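Local coordinates for thioesterase domain-containing protein (Pseudomonas aeruginosa, PDB 1ZKI) that belongs to the hotdog-fold thioesterases and probably hydrolyses acyl-CoA thioesters, at residues 57-62 against 126-131; 63-68 against 108-113; 67-72 against 98-103. All blocks are in the same frame, centred on the assembly; numbering follows the deposited sequence.

Contact 1 of 3, residues 57-62 against 126-131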
# COMPACT_ATOMS: atom_id res chain seq x y z
N LEU A 57 -13.11 3.09 8.56
CA LEU A 57 -12.85 4.34 7.87
C LEU A 57 -12.16 4.08 6.52
O LEU A 57 -12.63 4.57 5.47
CB LEU A 57 -11.98 5.22 8.75
CG LEU A 57 -11.34 6.43 8.07
CD1 LEU A 57 -12.43 7.41 7.59
CD2 LEU A 57 -10.38 7.09 9.06
N MSE A 58 -11.09 3.28 6.54
CA MSE A 58 -10.37 2.99 5.31
C MSE A 58 -11.24 2.29 4.26
O MSE A 58 -11.27 2.70 3.11
CB MSE A 58 -9.11 2.16 5.60
CG MSE A 58 -8.30 1.93 4.34
SE MSE A 58 -6.63 1.10 4.84
CE MSE A 58 -5.89 2.63 5.82
N ASP A 59 -11.96 1.25 4.67
CA ASP A 59 -12.80 0.50 3.72
C ASP A 59 -13.86 1.41 3.07
O ASP A 59 -14.09 1.37 1.84
CB ASP A 59 -13.47 -0.68 4.44
CG ASP A 59 -14.37 -1.48 3.52
OD1 ASP A 59 -13.87 -2.06 2.53
OD2 ASP A 59 -15.58 -1.48 3.76
N VAL A 60 -14.48 2.27 3.88
CA VAL A 60 -15.48 3.19 3.35
C VAL A 60 -14.88 4.19 2.36
O VAL A 60 -15.45 4.43 1.29
CB VAL A 60 -16.26 3.89 4.48
CG1 VAL A 60 -17.09 5.06 3.95
CG2 VAL A 60 -17.17 2.84 5.21
N THR A 61 -13.74 4.77 2.72
CA THR A 61 -13.06 5.73 1.84
C THR A 61 -12.65 5.06 0.51
O THR A 61 -12.81 5.64 -0.56
CB THR A 61 -11.82 6.35 2.52
OG1 THR A 61 -12.18 6.80 3.83
CG2 THR A 61 -11.32 7.56 1.71
N MSE A 62 -12.10 3.85 0.60
CA MSE A 62 -11.75 3.09 -0.61
C MSE A 62 -12.97 2.82 -1.49
O MSE A 62 -12.89 2.96 -2.69
CB MSE A 62 -11.05 1.79 -0.23
CG MSE A 62 -9.66 1.99 0.33
SE MSE A 62 -9.04 0.15 0.83
CE MSE A 62 -7.13 0.53 0.90
N GLY A 126 -6.05 -2.46 -0.98
CA GLY A 126 -7.10 -3.47 -1.16
C GLY A 126 -7.53 -3.65 -2.60
O GLY A 126 -7.10 -2.89 -3.50
N THR A 127 -8.39 -4.64 -2.81
CA THR A 127 -8.81 -5.03 -4.14
C THR A 127 -10.32 -5.07 -4.10
O THR A 127 -10.91 -5.64 -3.17
CB THR A 127 -8.27 -6.41 -4.51
OG1 THR A 127 -6.89 -6.49 -4.13
CG2 THR A 127 -8.41 -6.69 -6.04
N PHE A 128 -10.94 -4.45 -5.10
CA PHE A 128 -12.39 -4.43 -5.24
C PHE A 128 -12.80 -5.19 -6.49
O PHE A 128 -12.06 -5.24 -7.48
CB PHE A 128 -12.87 -2.97 -5.30
CG PHE A 128 -12.97 -2.30 -3.96
CD1 PHE A 128 -14.21 -1.98 -3.43
CD2 PHE A 128 -11.83 -2.02 -3.21
CE1 PHE A 128 -14.32 -1.37 -2.18
CE2 PHE A 128 -11.92 -1.43 -1.94
CZ PHE A 128 -13.17 -1.09 -1.43
N ALA A 129 -13.99 -5.80 -6.46
CA ALA A 129 -14.51 -6.48 -7.63
C ALA A 129 -15.49 -5.52 -8.29
O ALA A 129 -16.35 -4.94 -7.62
CB ALA A 129 -15.19 -7.78 -7.24
N GLN A 130 -15.29 -5.29 -9.59
CA GLN A 130 -16.18 -4.43 -10.37
C GLN A 130 -17.46 -5.21 -10.66
O GLN A 130 -17.41 -6.26 -11.30
CB GLN A 130 -15.50 -3.99 -11.68
CG GLN A 130 -16.34 -3.07 -12.56
CD GLN A 130 -16.58 -1.72 -11.91
OE1 GLN A 130 -15.65 -0.95 -11.71
NE2 GLN A 130 -17.85 -1.44 -11.57
N LEU A 131 -18.59 -4.71 -10.16
CA LEU A 131 -19.88 -5.33 -10.43
C LEU A 131 -20.53 -4.66 -11.64
O LEU A 131 -20.02 -3.66 -12.16
CB LEU A 131 -20.81 -5.27 -9.21
CG LEU A 131 -20.27 -5.93 -7.93
CD1 LEU A 131 -21.31 -5.87 -6.82
CD2 LEU A 131 -19.82 -7.38 -8.17

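Contact 2 of 3, residues 63-68 against 108-113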
# COMPACT_ATOMS: atom_id res chain seq x y z
N GLY A 63 -14.10 2.45 -0.88
CA GLY A 63 -15.34 2.23 -1.65
C GLY A 63 -15.78 3.48 -2.41
O GLY A 63 -16.21 3.40 -3.57
N LEU A 64 -15.68 4.63 -1.74
CA LEU A 64 -16.06 5.91 -2.33
C LEU A 64 -15.10 6.31 -3.45
O LEU A 64 -15.52 6.85 -4.47
CB LEU A 64 -16.12 6.98 -1.23
CG LEU A 64 -17.34 6.91 -0.30
CD1 LEU A 64 -17.24 8.02 0.76
CD2 LEU A 64 -18.65 7.03 -1.10
N ALA A 65 -13.80 6.04 -3.27
CA ALA A 65 -12.83 6.25 -4.35
C ALA A 65 -13.19 5.40 -5.56
O ALA A 65 -13.17 5.88 -6.68
CB ALA A 65 -11.40 5.95 -3.87
N CYS A 66 -13.56 4.13 -5.33
CA CYS A 66 -13.99 3.26 -6.43
C CYS A 66 -15.21 3.83 -7.12
O CYS A 66 -15.25 3.90 -8.34
CB CYS A 66 -14.27 1.86 -5.93
SG CYS A 66 -12.74 1.04 -5.57
N SER A 67 -16.20 4.26 -6.34
CA SER A 67 -17.40 4.85 -6.91
C SER A 67 -17.09 6.11 -7.72
O SER A 67 -17.76 6.38 -8.72
CB SER A 67 -18.39 5.16 -5.80
OG SER A 67 -18.90 3.94 -5.27
N SER A 68 -16.07 6.87 -7.32
CA SER A 68 -15.74 8.08 -8.07
C SER A 68 -15.06 7.74 -9.40
O SER A 68 -15.03 8.56 -10.31
CB SER A 68 -14.87 9.02 -7.25
OG SER A 68 -13.56 8.52 -7.14
N LEU A 108 -10.51 -3.50 -9.25
CA LEU A 108 -9.85 -2.24 -8.98
C LEU A 108 -8.88 -2.45 -7.82
O LEU A 108 -9.17 -3.19 -6.89
CB LEU A 108 -10.85 -1.13 -8.62
CG LEU A 108 -12.02 -0.80 -9.55
CD1 LEU A 108 -13.28 -1.55 -9.08
CD2 LEU A 108 -12.27 0.69 -9.56
N VAL A 109 -7.73 -1.80 -7.90
CA VAL A 109 -6.78 -1.77 -6.80
C VAL A 109 -6.77 -0.35 -6.23
O VAL A 109 -6.70 0.64 -6.99
CB VAL A 109 -5.37 -2.16 -7.25
CG1 VAL A 109 -4.41 -2.22 -6.06
CG2 VAL A 109 -5.41 -3.50 -7.99
N VAL A 110 -6.81 -0.27 -4.91
CA VAL A 110 -6.93 1.02 -4.23
C VAL A 110 -5.97 1.07 -3.05
O VAL A 110 -5.74 0.03 -2.40
CB VAL A 110 -8.38 1.25 -3.68
CG1 VAL A 110 -8.56 2.69 -3.17
CG2 VAL A 110 -9.42 0.94 -4.73
N GLU A 111 -5.35 2.23 -2.81
CA GLU A 111 -4.54 2.42 -1.61
C GLU A 111 -5.18 3.51 -0.77
O GLU A 111 -6.00 4.28 -1.29
CB GLU A 111 -3.09 2.79 -1.95
CG GLU A 111 -2.93 4.16 -2.59
CD GLU A 111 -1.45 4.61 -2.69
OE1 GLU A 111 -0.56 3.99 -2.07
OE2 GLU A 111 -1.19 5.61 -3.40
N ALA A 112 -4.83 3.57 0.51
CA ALA A 112 -5.37 4.63 1.37
C ALA A 112 -4.42 4.92 2.51
O ALA A 112 -3.63 4.05 2.90
CB ALA A 112 -6.76 4.25 1.90
N GLU A 113 -4.46 6.15 3.01
CA GLU A 113 -3.70 6.51 4.19
C GLU A 113 -4.62 7.25 5.15
O GLU A 113 -5.56 7.94 4.71
CB GLU A 113 -2.47 7.37 3.85
CG GLU A 113 -2.79 8.68 3.20
CD GLU A 113 -1.59 9.62 3.12
OE1 GLU A 113 -1.80 10.83 2.89
OE2 GLU A 113 -0.44 9.16 3.32

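Contact 3 of 3, residues 67-72 against 98-103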
# COMPACT_ATOMS: atom_id res chain seq x y z
N SER A 67 -16.20 4.26 -6.34
CA SER A 67 -17.40 4.85 -6.91
C SER A 67 -17.09 6.11 -7.72
O SER A 67 -17.76 6.38 -8.72
CB SER A 67 -18.39 5.16 -5.80
OG SER A 67 -18.90 3.94 -5.27
N SER A 68 -16.07 6.87 -7.32
CA SER A 68 -15.74 8.08 -8.07
C SER A 68 -15.06 7.74 -9.40
O SER A 68 -15.03 8.56 -10.31
CB SER A 68 -14.87 9.02 -7.25
OG SER A 68 -13.56 8.52 -7.14
N SER A 69 -14.53 6.52 -9.49
CA SER A 69 -13.89 6.02 -10.71
C SER A 69 -14.90 5.42 -11.68
O SER A 69 -14.95 5.80 -12.86
CB SER A 69 -12.83 4.97 -10.34
OG SER A 69 -12.29 4.38 -11.51
N HIS A 70 -15.72 4.48 -11.19
CA HIS A 70 -16.71 3.82 -12.07
C HIS A 70 -18.08 4.51 -12.14
O HIS A 70 -18.93 4.15 -12.97
CB HIS A 70 -16.85 2.31 -11.77
CG HIS A 70 -17.20 1.98 -10.35
ND1 HIS A 70 -18.36 2.41 -9.74
CD2 HIS A 70 -16.56 1.21 -9.44
CE1 HIS A 70 -18.41 1.94 -8.51
NE2 HIS A 70 -17.32 1.21 -8.30
N GLY A 71 -18.28 5.52 -11.29
CA GLY A 71 -19.56 6.23 -11.21
C GLY A 71 -20.47 5.59 -10.19
O GLY A 71 -20.41 4.38 -9.94
N PHE A 72 -21.34 6.41 -9.59
CA PHE A 72 -22.26 5.94 -8.55
C PHE A 72 -23.44 5.15 -9.13
O PHE A 72 -24.23 4.57 -8.39
CB PHE A 72 -22.73 7.10 -7.67
CG PHE A 72 -21.71 7.52 -6.66
CD1 PHE A 72 -21.75 7.02 -5.35
CD2 PHE A 72 -20.68 8.39 -7.02
CE1 PHE A 72 -20.78 7.40 -4.41
CE2 PHE A 72 -19.71 8.76 -6.09
CZ PHE A 72 -19.76 8.27 -4.77
N ALA A 98 -8.19 7.96 -0.02
CA ALA A 98 -8.01 6.75 -0.79
C ALA A 98 -7.90 7.11 -2.27
O ALA A 98 -8.52 8.08 -2.73
CB ALA A 98 -9.17 5.78 -0.57
N ARG A 99 -7.10 6.33 -3.00
CA ARG A 99 -6.80 6.60 -4.39
C ARG A 99 -6.82 5.30 -5.17
O ARG A 99 -6.10 4.35 -4.82
CB ARG A 99 -5.42 7.24 -4.48
CG ARG A 99 -5.04 7.74 -5.86
CD ARG A 99 -3.70 8.50 -5.79
NE ARG A 99 -3.77 9.61 -4.82
CZ ARG A 99 -4.22 10.84 -5.09
NH1 ARG A 99 -4.63 11.17 -6.31
NH2 ARG A 99 -4.26 11.75 -4.12
N VAL A 100 -7.63 5.25 -6.22
CA VAL A 100 -7.63 4.11 -7.14
C VAL A 100 -6.30 4.09 -7.92
O VAL A 100 -5.93 5.08 -8.59
CB VAL A 100 -8.81 4.20 -8.13
CG1 VAL A 100 -8.77 3.05 -9.11
CG2 VAL A 100 -10.17 4.22 -7.37
N LEU A 101 -5.59 2.97 -7.82
CA LEU A 101 -4.30 2.79 -8.52
C LEU A 101 -4.49 2.12 -9.87
O LEU A 101 -3.67 2.29 -10.79
CB LEU A 101 -3.36 1.92 -7.69
CG LEU A 101 -2.96 2.51 -6.34
CD1 LEU A 101 -2.04 1.58 -5.56
CD2 LEU A 101 -2.33 3.86 -6.51
N HIS A 102 -5.54 1.31 -9.98
CA HIS A 102 -5.89 0.68 -11.24
C HIS A 102 -7.38 0.37 -11.28
O HIS A 102 -7.94 -0.14 -10.32
CB HIS A 102 -5.09 -0.60 -11.46
CG HIS A 102 -5.24 -1.17 -12.84
ND1 HIS A 102 -4.56 -0.69 -13.93
CD2 HIS A 102 -6.02 -2.19 -13.29
CE1 HIS A 102 -4.89 -1.39 -15.00
NE2 HIS A 102 -5.78 -2.30 -14.64
N ALA A 103 -8.00 0.70 -12.40
CA ALA A 103 -9.41 0.38 -12.61
C ALA A 103 -9.52 -0.50 -13.84
O ALA A 103 -9.47 -0.00 -14.97
CB ALA A 103 -10.23 1.65 -12.76

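Contact 1 of 3, residues 57-62 against 126-131
Helix-on-sheet packing joins M62 and D59 to F128 and G126, in the buried heart of a hotdog fold, where a long helix is wrapped by a curved antiparallel sheet. Residues 57-62 belong to the helix, the "sausage", and 126-130 to strand 119-130 of the "bun". Over these short segments the axes come to 10.5 Å and cross at -47°, and no hydrogen bond spans them. The contact therefore rests on side-chain shape, with M62, a selenomethionine, working at two levels. Near its root, CB lies 3.7 Å from CE2 of F128 and almost as near to CZ, approaching the ring obliquely. Its outer part then runs on extended past CG along the strand, so that the methyl carbon CE ends 3.7 Å from the backbone N of G126, a residue with no side chain to intervene.

One turn earlier, D59 comes to the same CZ corner of the ring that M62 CB touches. With CG anti to the backbone N (chi1 179°), its carboxylate comes nearer the strand than its CB does; carboxylate and ring planes are 14° apart, yet OD1 approaches obliquely and not as a stack. The polar demand of OD1 is met elsewhere, by a hydrogen bond with T78 OG1 on strand 76-85, the neighbour of 119-130 in the sheet. On the face turned from the helix, T127 OG1 hydrogen-bonds to E80 of its own chain and to N84 of the second subunit.

Inside the helix, T61 turns its hydroxyl back to L57 O, which also receives the amide T61 N. The OG1 to L57 O bond is 2.8 Å long and arrives from above the carbonyl plane. At the ring, D59 OD1 stands 4.1 Å from F128 CZ.

Contact 2 of 3, residues 63-68 against 108-113
A65 and C66 meet L108 and V110 without a flat side chain in either surface: no ring, amide or carboxylate bridges the two segments, so the packing consists of methyl groups, a sulfur and branched aliphatic ends. The ring that borders the site belongs to F128, on the adjoining strand 119-130, whose side chain touches C66. The contact thus illustrates how a helix is fitted to a sheet by small apolar groups: over these segments helix and strand axes come within 9.2 Å.

C66 carries most of the contact. Its SG, beside the backbone N and anti to the carbonyl carbon (chi1 -73°), sits between V110 and L108. It lies 3.4 Å from V110 CG2, a close approach, and 4.0 Å from L108 CD2. The valine meets the sulfur with one methyl and offers the other, CG1, to A65 CB at the looser distance of 4.4 Å, so both of its branches face the helix. Neighbouring positions on the strand belong to other surroundings: V109 points away from the helix and packs on N84 of the second subunit, while E111 OE1 forms salt bridges with K123 of its own chain and with K123 of the second subunit.

At the outer end of the segment, S68 OG donates to A65 O over 2.7 Å, returning a side-chain bond to the helix backbone. Between the segments themselves no hydrogen bond forms, which implies that this buried interface rests on burial of apolar surface and on van der Waals contact of the sulfur with methyl groups.

Contact 3 of 3, residues 67-72 against 98-103
S69 sets a hydroxyl against a methyl: its OG lies 3.6 Å from A103 CB, and no hydrogen bond crosses the contact. The serine's CB points toward the strand, and a chi1 of 174° swings OG away from its own N and against A103, while CB itself rests 4.1 Å from V100 CG2. V100 and A103 thus receive S69 from before and after a corner in the chain at L101. L101 and H102 both face V109, a classic beta bulge at the corner.

Just beyond S69 the helix stops. G71 leaves helical geometry with a positive phi of 91°, and a weak bond joins its N to S67 O. H70 ND1 donates to G71 O over 2.9 Å with the acceptor close to the imidazole plane, and its NE2 bonds to S76 OG, so the ring is held at both nitrogens. F72 then folds back, presenting one ring face to S67 CB, which lies 3.5 Å above the plane, offset toward the ring's rim; M12 and L64 also touch it. A long helix lying against an antiparallel sheet is the hallmark of the hotdog fold; here its C-terminal turn meets strand 93-103.

How the contacts relate
The three contacts follow helix 51-70 from its middle to its C-terminal end, pairing successive, partly overlapping parts, the last running off the helix end, with different strands of one antiparallel sheet. Contact 1 uses strand 119-130, contact 2 its neighbour 107-116, and contact 3 the next, 93-103, so the helix moves across the sheet as it advances. Centres of contacts 1 and 2 lie about 5 Å apart, as do those of 2 and 3, with about 9 Å between 1 and 3. In sequence, contacts 2 and 3 nest within the loop closed by contact 1. Backbone bonds between adjacent strands tie the set together: contacts 1 and 2 are buried, and contact 3 continues the packing to the surface.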